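Local coordinates for protein inositol monophosphatase (Zymomonas mobilis, PDB 4N81) that probably acts as a magnesium-dependent phosphatase of the inositol monophosphatase family, hydrolysing phosphate monoesters such as inositol monophosphate, at residues R11-L16 / T103-V108; L115-Q120 / Q124-G129; A153-T158 / D172-K177; S159-L162 / G167-H170. All coordinates share one frame; numbering follows the deposited sequence.

Contact 1 (R11-L16 / T103-V108); sequences RLAHRL and TLIALV
I105 packs against A13 and L16, bringing strand 102-109 up against helix 7-24. Its CB is directed at the helix, and the two branches leaving it find different places there. The CG2 methyl, anti to the backbone N, has A13 CB at 4.2 Å and L16 CD1 at the same distance, so it sits between two residues three positions apart on the helix. The other branch leaves through CG1, which lies anti to the carbonyl carbon (chi1 -65°) and carries CD1 onto the helix backbone. There the CD1 methyl lies 3.7 Å from A13 O and 3.8 Å from L16 CB, close to the base of the leucine. The I105 and L16 side chains cross obliquely, I105 touching with both methyls, L16 with its CB and its CD1 methyl. This is a helix lying on a face of the large mixed sheet, in keeping with the layered alpha/beta fold of the inositol monophosphatase superfamily. The side chains that meet are apolar, and all three residues are buried. I105 also touches A17, one turn on from A13, while L16 also touches I57 and L58 of helix 42-61, and so contacts both the sheet and the second helix. The I105 side chain is about 8 Å from that of D86, a predicted magnesium ligand at the catalytic site.

Contact 2 (L115-Q120 / Q124-G129); sequences LGIINQ and QERWVG
The beta hairpin of strands 112-120 and 125-130 is held by antiparallel hydrogen-bonded pairs at G116/G129, I118/W127 and Q120/E125. The bond from G129 N to G116 O is short and nearly straight (2.8 Å), and Q120 N reaches E125 O at 2.8 Å. Between these lie the non-hydrogen-bonded pairs I117/V128 and N119/R126, whose side chains share the face packed by helix 7-24. N119 OD1 lies in the R126 guanidinium plane and takes NE at 2.8 Å (165°), with a second, weak bond from NH2. NE comes from above the amide's carbonyl plane and not on a lone pair, and the two flat groups stand 78° apart. A bend at chi3 (-62°) turns the guanidinium across the amide; its NH2 also makes a salt bridge with D18, and NH1 is hydrogen-bonded to H14 ND1. A leucine in place of R126 would probably leave N119 OD1 without these donors and the D18 carboxylate without its counter-charge. N119 ND2 gives its own hydrogen bond to a water that donates to Q124 OE1. On the other face, I118 CG2 touches W127 CE3 at 3.6 Å and I118 CD1 sits 4.0 Å above the indole plane, toward the rim. Q120 and E125 run side by side, their polar ends going on to F101 and Y188; E125 also forms a salt bridge with R29 of the second subunit. At the turn, Q124, with positive phi, and E125 both face Q120, the classic G1 beta bulge of a tight hairpin.

Contact 3 (A153-T158 / D172-K177); sequences ALLATT and DKIRLK
Apolar contact comes first: L155 drives one methyl, CD2, against the backbone of R175. CD2 stands 3.6 Å from R175 CA and 4.2 Å from R175 CB, and touches I174 CG2 at 4.3 Å. Chi1 of 171° sets L155 CG opposite the backbone N and carries the side chain from the strand to the helix at I174 and R175. L155 also packs on F171 of the same helix and on T181, L200 and V202 of the flanking strands. The two segments belong to the beta-alpha-beta unit of strand 154-157, helix 165-175 and strand 180-183, in which the helix lies on the smaller, five-stranded sheet. The ionic part lies within the helix. R175 bends at chi3 (76°) and grips D172 side-on, NE at 2.9 Å and NH2 at 2.8 Å, both on OD1. The oxygen lies in the guanidinium plane, whereas both nitrogens approach from one face of the carboxylate. Replacing R175 with alanine would probably leave D172 without its cation and W161 of the second subunit without a cation-pi partner. That indole meets the R175 guanidinium across the dimer contact and packs on D172 too.

Contact 4 (S159-L162 / G167-H170); sequences SPWL and GEVH
The 3-10 turn P160-W161-L162, which starts from an ST turn at S159, rests against E168 near the beginning of helix 165-175. It lies in the loop that joins strand 154-157 to that helix. In the ST turn S159 OG accepts from W161 N at 3.0 Å (143°), and L162 N bonds to S159 O at 3.1 Å, so S159, just ahead of the 3-10 segment, holds it with both its side chain and its carbonyl. P160 CG lies 3.9 Å above the W161 ring, over its centre. E168 bridges to this turn with its aliphatic part: CG comes 3.1 Å from P160 O, a close approach of carbon and carbonyl, while CD follows at 3.8 Å from the same oxygen. The first torsion, chi1 -89°, sets CG anti to the carbonyl carbon and swings the chain across towards the turn, and beyond CG it continues extended. E168 also packs on F163 between the segments. S159, P160 and W161 all rest on L183 of the second subunit, which places the turn at the dimer interface. The E168 carboxylate ends beside the indole, its plane 75° from the ring, with OE1 obliquely placed 3.8 Å from W161 CD1.

The contacts come in order along the chain, except that contact 4 is nested inside the loop closed by contact 3. Contacts 1 and 2, with centres 8 Å apart, share the seven-stranded sheet: strands 102-109 and 112-120 are neighbours in it, joined by probable backbone hydrogen bonds I105 O to I117 N and T103 N to N119 O. Contacts 3 and 4, centres 10 Å apart, both use helix 165-175 beside the five-stranded sheet. The two groups lie 25 to 30 Å apart between centres. The first lies near predicted magnesium ligands; contacts 3 and 4 lie away from them and both touch the second subunit, which contact 2 also reaches through E125.

Contact 1 (R11-L16 / T103-V108)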
# COMPACT_ATOMS: atom_id res chain seq x y z
N ARG A 11 -10.42 4.53 -26.94
CA ARG A 11 -9.11 4.93 -27.45
C ARG A 11 -8.69 6.32 -26.91
O ARG A 11 -7.54 6.55 -26.48
CB ARG A 11 -9.15 4.92 -29.00
CG ARG A 11 -7.81 5.29 -29.64
CD ARG A 11 -7.93 5.23 -31.20
NE ARG A 11 -8.88 4.19 -31.63
CZ ARG A 11 -10.03 4.44 -32.26
NH1 ARG A 11 -10.37 5.70 -32.55
NH2 ARG A 11 -10.83 3.44 -32.61
N LEU A 12 -9.65 7.24 -26.88
CA LEU A 12 -9.37 8.55 -26.31
C LEU A 12 -9.00 8.40 -24.82
O LEU A 12 -8.07 9.04 -24.33
CB LEU A 12 -10.63 9.43 -26.40
CG LEU A 12 -10.52 10.88 -25.88
CD1 LEU A 12 -9.30 11.53 -26.51
CD2 LEU A 12 -11.78 11.72 -26.20
N ALA A 13 -9.68 7.50 -24.12
CA ALA A 13 -9.46 7.38 -22.68
C ALA A 13 -8.04 6.90 -22.41
O ALA A 13 -7.34 7.42 -21.50
CB ALA A 13 -10.50 6.43 -22.06
N HIS A 14 -7.55 5.98 -23.23
CA HIS A 14 -6.16 5.56 -23.11
C HIS A 14 -5.21 6.70 -23.39
O HIS A 14 -4.16 6.82 -22.72
CB HIS A 14 -5.85 4.44 -24.12
CG HIS A 14 -6.28 3.08 -23.64
ND1 HIS A 14 -5.69 2.44 -22.58
CD2 HIS A 14 -7.27 2.25 -24.07
CE1 HIS A 14 -6.28 1.28 -22.37
NE2 HIS A 14 -7.26 1.14 -23.26
N ARG A 15 -5.58 7.54 -24.36
CA ARG A 15 -4.70 8.68 -24.64
C ARG A 15 -4.63 9.66 -23.46
O ARG A 15 -3.55 10.16 -23.10
CB ARG A 15 -5.13 9.39 -25.96
CG ARG A 15 -4.45 10.74 -26.22
CD ARG A 15 -4.23 11.05 -27.71
NE ARG A 15 -5.32 11.75 -28.41
CZ ARG A 15 -6.31 11.14 -29.06
NH1 ARG A 15 -6.39 9.81 -29.08
NH2 ARG A 15 -7.25 11.86 -29.69
N LEU A 16 -5.77 9.87 -22.80
CA LEU A 16 -5.80 10.75 -21.65
C LEU A 16 -4.97 10.15 -20.53
O LEU A 16 -4.22 10.85 -19.84
CB LEU A 16 -7.25 10.96 -21.18
CG LEU A 16 -8.18 11.62 -22.22
CD1 LEU A 16 -9.57 11.67 -21.64
CD2 LEU A 16 -7.73 13.03 -22.59
N THR A 103 -4.54 7.35 -11.79
CA THR A 103 -5.34 8.31 -12.54
C THR A 103 -6.66 7.60 -12.82
O THR A 103 -6.67 6.46 -13.31
CB THR A 103 -4.63 8.63 -13.85
OG1 THR A 103 -3.39 9.30 -13.57
CG2 THR A 103 -5.54 9.53 -14.77
N LEU A 104 -7.77 8.27 -12.58
CA LEU A 104 -9.08 7.72 -12.93
C LEU A 104 -9.67 8.54 -14.05
O LEU A 104 -9.72 9.78 -13.94
CB LEU A 104 -10.03 7.80 -11.73
CG LEU A 104 -9.54 7.16 -10.42
CD1 LEU A 104 -10.61 7.21 -9.32
CD2 LEU A 104 -9.19 5.69 -10.73
N ILE A 105 -10.14 7.87 -15.11
CA ILE A 105 -10.86 8.56 -16.18
C ILE A 105 -12.19 7.81 -16.40
O ILE A 105 -12.21 6.58 -16.53
CB ILE A 105 -10.01 8.49 -17.46
CG1 ILE A 105 -8.70 9.28 -17.26
CG2 ILE A 105 -10.84 8.95 -18.73
CD1 ILE A 105 -7.55 8.79 -18.10
N ALA A 106 -13.29 8.54 -16.51
CA ALA A 106 -14.54 7.84 -16.73
C ALA A 106 -15.38 8.61 -17.72
O ALA A 106 -15.24 9.83 -17.82
CB ALA A 106 -15.29 7.71 -15.43
N LEU A 107 -16.20 7.89 -18.49
CA LEU A 107 -17.26 8.51 -19.30
C LEU A 107 -18.59 8.09 -18.66
O LEU A 107 -18.78 6.91 -18.34
CB LEU A 107 -17.23 7.98 -20.74
CG LEU A 107 -18.37 8.47 -21.65
CD1 LEU A 107 -18.43 10.01 -21.69
CD2 LEU A 107 -18.22 7.89 -23.08
N VAL A 108 -19.51 9.06 -18.51
CA VAL A 108 -20.71 8.89 -17.73
C VAL A 108 -21.87 9.33 -18.63
O VAL A 108 -21.76 10.36 -19.28
CB VAL A 108 -20.63 9.78 -16.46
CG1 VAL A 108 -21.94 9.81 -15.75
CG2 VAL A 108 -19.55 9.27 -15.53

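Contact 2 (L115-Q120 / Q124-G129)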
# COMPACT_ATOMS: atom_id res chain seq x y z
N LEU A 115 -17.78 3.90 -18.86
CA LEU A 115 -16.39 3.53 -19.24
C LEU A 115 -15.49 4.01 -18.14
O LEU A 115 -15.72 5.09 -17.63
CB LEU A 115 -16.05 4.28 -20.57
CG LEU A 115 -14.68 4.26 -21.25
CD1 LEU A 115 -14.91 4.92 -22.64
CD2 LEU A 115 -13.63 5.01 -20.53
N GLY A 116 -14.46 3.25 -17.77
CA GLY A 116 -13.57 3.69 -16.71
C GLY A 116 -12.17 3.14 -16.92
O GLY A 116 -12.01 2.01 -17.37
N ILE A 117 -11.16 3.94 -16.59
CA ILE A 117 -9.78 3.46 -16.57
C ILE A 117 -9.21 3.82 -15.20
O ILE A 117 -9.45 4.97 -14.69
CB ILE A 117 -8.93 4.12 -17.72
CG1 ILE A 117 -9.32 3.52 -19.08
CG2 ILE A 117 -7.42 3.90 -17.49
CD1 ILE A 117 -8.46 4.02 -20.27
N ILE A 118 -8.48 2.86 -14.62
CA ILE A 118 -7.55 3.16 -13.52
C ILE A 118 -6.16 2.98 -14.10
O ILE A 118 -5.85 1.90 -14.62
CB ILE A 118 -7.64 2.14 -12.34
CG1 ILE A 118 -9.04 2.17 -11.65
CG2 ILE A 118 -6.55 2.45 -11.30
CD1 ILE A 118 -9.36 0.81 -10.85
N ASN A 119 -5.30 3.98 -13.97
CA ASN A 119 -3.94 3.81 -14.44
C ASN A 119 -2.93 4.13 -13.37
O ASN A 119 -2.93 5.25 -12.86
CB ASN A 119 -3.66 4.71 -15.65
CG ASN A 119 -2.29 4.40 -16.29
OD1 ASN A 119 -2.07 3.31 -16.78
ND2 ASN A 119 -1.36 5.36 -16.24
N GLN A 120 -2.04 3.19 -13.09
CA GLN A 120 -0.97 3.43 -12.11
C GLN A 120 0.23 3.72 -12.98
O GLN A 120 0.78 2.81 -13.62
CB GLN A 120 -0.74 2.12 -11.31
CG GLN A 120 -0.28 2.42 -9.84
CD GLN A 120 0.92 3.36 -9.82
OE1 GLN A 120 1.94 3.10 -10.46
NE2 GLN A 120 0.80 4.46 -9.10
N GLN A 124 2.97 1.01 -14.30
CA GLN A 124 2.31 0.71 -15.58
C GLN A 124 1.29 -0.42 -15.44
O GLN A 124 1.41 -1.48 -16.06
CB GLN A 124 3.33 0.36 -16.66
CG GLN A 124 4.57 1.20 -16.60
CD GLN A 124 4.37 2.49 -17.28
OE1 GLN A 124 3.39 3.19 -17.02
NE2 GLN A 124 5.28 2.81 -18.21
N GLU A 125 0.30 -0.20 -14.59
CA GLU A 125 -0.77 -1.15 -14.42
C GLU A 125 -2.04 -0.38 -14.79
O GLU A 125 -2.35 0.65 -14.16
CB GLU A 125 -0.84 -1.53 -12.94
CG GLU A 125 0.49 -2.14 -12.45
CD GLU A 125 0.45 -2.55 -10.96
OE1 GLU A 125 0.65 -3.76 -10.64
OE2 GLU A 125 0.24 -1.65 -10.12
N ARG A 126 -2.79 -0.94 -15.73
CA ARG A 126 -3.94 -0.23 -16.26
C ARG A 126 -5.16 -1.16 -16.34
O ARG A 126 -5.12 -2.21 -17.01
CB ARG A 126 -3.64 0.33 -17.66
CG ARG A 126 -4.83 1.15 -18.22
CD ARG A 126 -4.45 1.92 -19.53
NE ARG A 126 -3.39 2.88 -19.25
CZ ARG A 126 -2.88 3.74 -20.14
NH1 ARG A 126 -3.34 3.80 -21.39
NH2 ARG A 126 -1.90 4.55 -19.75
N TRP A 127 -6.21 -0.78 -15.61
CA TRP A 127 -7.50 -1.48 -15.65
C TRP A 127 -8.43 -0.71 -16.60
O TRP A 127 -8.50 0.52 -16.48
CB TRP A 127 -8.14 -1.38 -14.26
CG TRP A 127 -7.53 -2.24 -13.18
CD1 TRP A 127 -7.99 -3.49 -12.76
CD2 TRP A 127 -6.37 -1.93 -12.38
NE1 TRP A 127 -7.14 -3.97 -11.75
CE2 TRP A 127 -6.18 -3.03 -11.49
CE3 TRP A 127 -5.46 -0.86 -12.36
CZ2 TRP A 127 -5.15 -3.03 -10.51
CZ3 TRP A 127 -4.43 -0.87 -11.40
CH2 TRP A 127 -4.28 -1.95 -10.49
N VAL A 128 -9.15 -1.40 -17.50
CA VAL A 128 -10.10 -0.73 -18.39
C VAL A 128 -11.43 -1.47 -18.29
O VAL A 128 -11.49 -2.68 -18.54
CB VAL A 128 -9.65 -0.81 -19.85
CG1 VAL A 128 -10.64 -0.01 -20.75
CG2 VAL A 128 -8.22 -0.26 -19.98
N GLY A 129 -12.51 -0.73 -17.96
CA GLY A 129 -13.85 -1.31 -17.92
C GLY A 129 -14.80 -0.55 -18.82
O GLY A 129 -14.66 0.68 -19.00
O HOH W 1 1.19 4.69 -17.79

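Contact 3 (A153-T158 / D172-K177)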
# COMPACT_ATOMS: atom_id res chain seq x y z
N ALA A 153 -13.70 -13.81 3.80
CA ALA A 153 -13.48 -12.66 2.92
C ALA A 153 -12.33 -11.74 3.38
O ALA A 153 -12.14 -11.50 4.57
CB ALA A 153 -14.77 -11.84 2.80
N LEU A 154 -11.59 -11.22 2.40
CA LEU A 154 -10.65 -10.13 2.64
C LEU A 154 -11.32 -8.81 2.32
O LEU A 154 -11.83 -8.63 1.22
CB LEU A 154 -9.44 -10.30 1.74
CG LEU A 154 -8.34 -9.25 1.82
CD1 LEU A 154 -7.93 -9.09 3.26
CD2 LEU A 154 -7.13 -9.85 1.06
N LEU A 155 -11.33 -7.90 3.31
CA LEU A 155 -12.02 -6.62 3.22
C LEU A 155 -10.91 -5.56 3.11
O LEU A 155 -9.88 -5.71 3.73
CB LEU A 155 -12.75 -6.36 4.55
CG LEU A 155 -13.40 -4.98 4.83
CD1 LEU A 155 -14.51 -4.66 3.80
CD2 LEU A 155 -13.97 -5.01 6.29
N ALA A 156 -11.13 -4.48 2.38
CA ALA A 156 -10.14 -3.41 2.36
C ALA A 156 -10.88 -2.10 2.53
O ALA A 156 -12.07 -1.96 2.14
CB ALA A 156 -9.41 -3.37 0.96
N THR A 157 -10.16 -1.13 3.07
CA THR A 157 -10.68 0.25 3.07
C THR A 157 -9.48 1.20 3.19
O THR A 157 -8.42 0.77 3.67
CB THR A 157 -11.64 0.55 4.23
OG1 THR A 157 -12.39 1.76 3.93
CG2 THR A 157 -10.88 0.74 5.60
N THR A 158 -9.61 2.44 2.73
CA THR A 158 -8.42 3.29 2.74
C THR A 158 -8.04 3.64 4.18
O THR A 158 -6.86 3.54 4.56
CB THR A 158 -8.64 4.59 1.91
OG1 THR A 158 -8.80 4.20 0.53
CG2 THR A 158 -7.41 5.50 2.04
N ASP A 172 -16.53 -0.93 11.53
CA ASP A 172 -15.94 -1.83 12.48
C ASP A 172 -16.74 -3.13 12.63
O ASP A 172 -16.17 -4.26 12.81
CB ASP A 172 -15.89 -1.13 13.84
CG ASP A 172 -14.93 -1.82 14.77
OD1 ASP A 172 -13.74 -1.85 14.40
OD2 ASP A 172 -15.37 -2.41 15.80
N LYS A 173 -18.06 -2.98 12.51
CA LYS A 173 -18.89 -4.16 12.65
C LYS A 173 -18.65 -5.14 11.51
O LYS A 173 -18.59 -6.38 11.73
CB LYS A 173 -20.37 -3.78 12.73
CG LYS A 173 -20.74 -3.12 14.10
CD LYS A 173 -22.20 -2.74 14.21
CE LYS A 173 -22.52 -2.22 15.66
NZ LYS A 173 -23.97 -1.79 15.68
N ILE A 174 -18.57 -4.63 10.28
CA ILE A 174 -18.22 -5.61 9.22
C ILE A 174 -16.78 -6.14 9.26
O ILE A 174 -16.54 -7.35 9.03
CB ILE A 174 -18.61 -5.16 7.80
CG1 ILE A 174 -18.26 -6.27 6.77
CG2 ILE A 174 -17.95 -3.81 7.43
CD1 ILE A 174 -18.84 -5.95 5.37
N ARG A 175 -15.84 -5.30 9.69
CA ARG A 175 -14.45 -5.74 9.80
C ARG A 175 -14.35 -6.94 10.74
O ARG A 175 -13.63 -7.91 10.45
CB ARG A 175 -13.62 -4.62 10.42
CG ARG A 175 -12.23 -5.04 10.85
CD ARG A 175 -11.53 -3.84 11.50
NE ARG A 175 -12.00 -3.56 12.86
CZ ARG A 175 -11.58 -4.24 13.94
NH1 ARG A 175 -10.73 -5.25 13.82
NH2 ARG A 175 -12.02 -3.93 15.15
N LEU A 176 -15.10 -6.90 11.84
CA LEU A 176 -15.04 -7.95 12.86
C LEU A 176 -15.54 -9.30 12.36
O LEU A 176 -15.25 -10.34 12.95
CB LEU A 176 -15.83 -7.55 14.11
CG LEU A 176 -15.12 -6.48 14.95
CD1 LEU A 176 -16.04 -5.98 16.05
CD2 LEU A 176 -13.81 -7.05 15.52
N LYS A 177 -16.32 -9.28 11.28
CA LYS A 177 -16.90 -10.50 10.71
C LYS A 177 -16.10 -11.06 9.53
O LYS A 177 -16.38 -12.21 9.07
CB LYS A 177 -18.35 -10.23 10.25
CG LYS A 177 -19.31 -9.96 11.37
CD LYS A 177 -19.44 -11.16 12.26
CE LYS A 177 -20.55 -10.96 13.33
NZ LYS A 177 -21.70 -10.15 12.82

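Contact 4 (S159-L162 / G167-H170)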
# COMPACT_ATOMS: atom_id res chain seq x y z
N SER A 159 -9.04 4.03 4.98
CA SER A 159 -8.79 4.33 6.40
C SER A 159 -10.07 4.30 7.24
O SER A 159 -11.06 4.85 6.83
CB SER A 159 -8.13 5.74 6.55
OG SER A 159 -8.01 6.08 7.95
N PRO A 160 -10.03 3.70 8.45
CA PRO A 160 -11.18 3.81 9.36
C PRO A 160 -11.51 5.25 9.71
O PRO A 160 -12.68 5.60 9.94
CB PRO A 160 -10.76 2.99 10.58
CG PRO A 160 -9.34 2.96 10.55
CD PRO A 160 -8.93 2.96 9.08
N TRP A 161 -10.50 6.10 9.71
CA TRP A 161 -10.73 7.49 10.09
C TRP A 161 -11.26 8.37 8.95
O TRP A 161 -11.49 9.57 9.16
CB TRP A 161 -9.47 8.08 10.78
CG TRP A 161 -9.02 7.16 11.87
CD1 TRP A 161 -9.70 6.87 13.01
CD2 TRP A 161 -7.82 6.38 11.91
NE1 TRP A 161 -8.99 5.96 13.77
CE2 TRP A 161 -7.82 5.67 13.12
CE3 TRP A 161 -6.72 6.26 11.06
CZ2 TRP A 161 -6.77 4.81 13.49
CZ3 TRP A 161 -5.68 5.40 11.45
CH2 TRP A 161 -5.72 4.70 12.62
N LEU A 162 -11.41 7.81 7.75
CA LEU A 162 -12.03 8.56 6.68
C LEU A 162 -13.58 8.44 6.66
O LEU A 162 -14.24 9.04 5.82
CB LEU A 162 -11.42 8.19 5.33
CG LEU A 162 -9.99 8.71 5.16
CD1 LEU A 162 -9.52 8.15 3.80
CD2 LEU A 162 -10.09 10.23 5.13
N GLY A 167 -20.31 6.03 10.65
CA GLY A 167 -19.78 5.16 9.59
C GLY A 167 -18.61 4.34 10.13
O GLY A 167 -18.41 3.20 9.70
N GLU A 168 -17.83 4.89 11.08
CA GLU A 168 -16.74 4.12 11.68
C GLU A 168 -17.32 2.90 12.42
O GLU A 168 -16.74 1.81 12.41
CB GLU A 168 -15.96 4.95 12.73
CG GLU A 168 -14.78 5.78 12.25
CD GLU A 168 -14.01 6.45 13.41
OE1 GLU A 168 -13.17 5.80 14.07
OE2 GLU A 168 -14.28 7.62 13.68
N VAL A 169 -18.49 3.08 13.03
CA VAL A 169 -19.09 1.98 13.76
C VAL A 169 -19.58 0.90 12.76
O VAL A 169 -19.32 -0.30 12.97
CB VAL A 169 -20.22 2.48 14.65
CG1 VAL A 169 -21.05 1.28 15.27
CG2 VAL A 169 -19.64 3.42 15.74
N HIS A 170 -20.24 1.32 11.66
CA HIS A 170 -20.65 0.31 10.67
C HIS A 170 -19.45 -0.45 10.07
O HIS A 170 -19.49 -1.71 9.86
CB HIS A 170 -21.39 1.02 9.50
CG HIS A 170 -22.60 1.78 9.94
ND1 HIS A 170 -23.66 1.18 10.59
CD2 HIS A 170 -22.94 3.09 9.79
CE1 HIS A 170 -24.59 2.10 10.85
NE2 HIS A 170 -24.17 3.26 10.36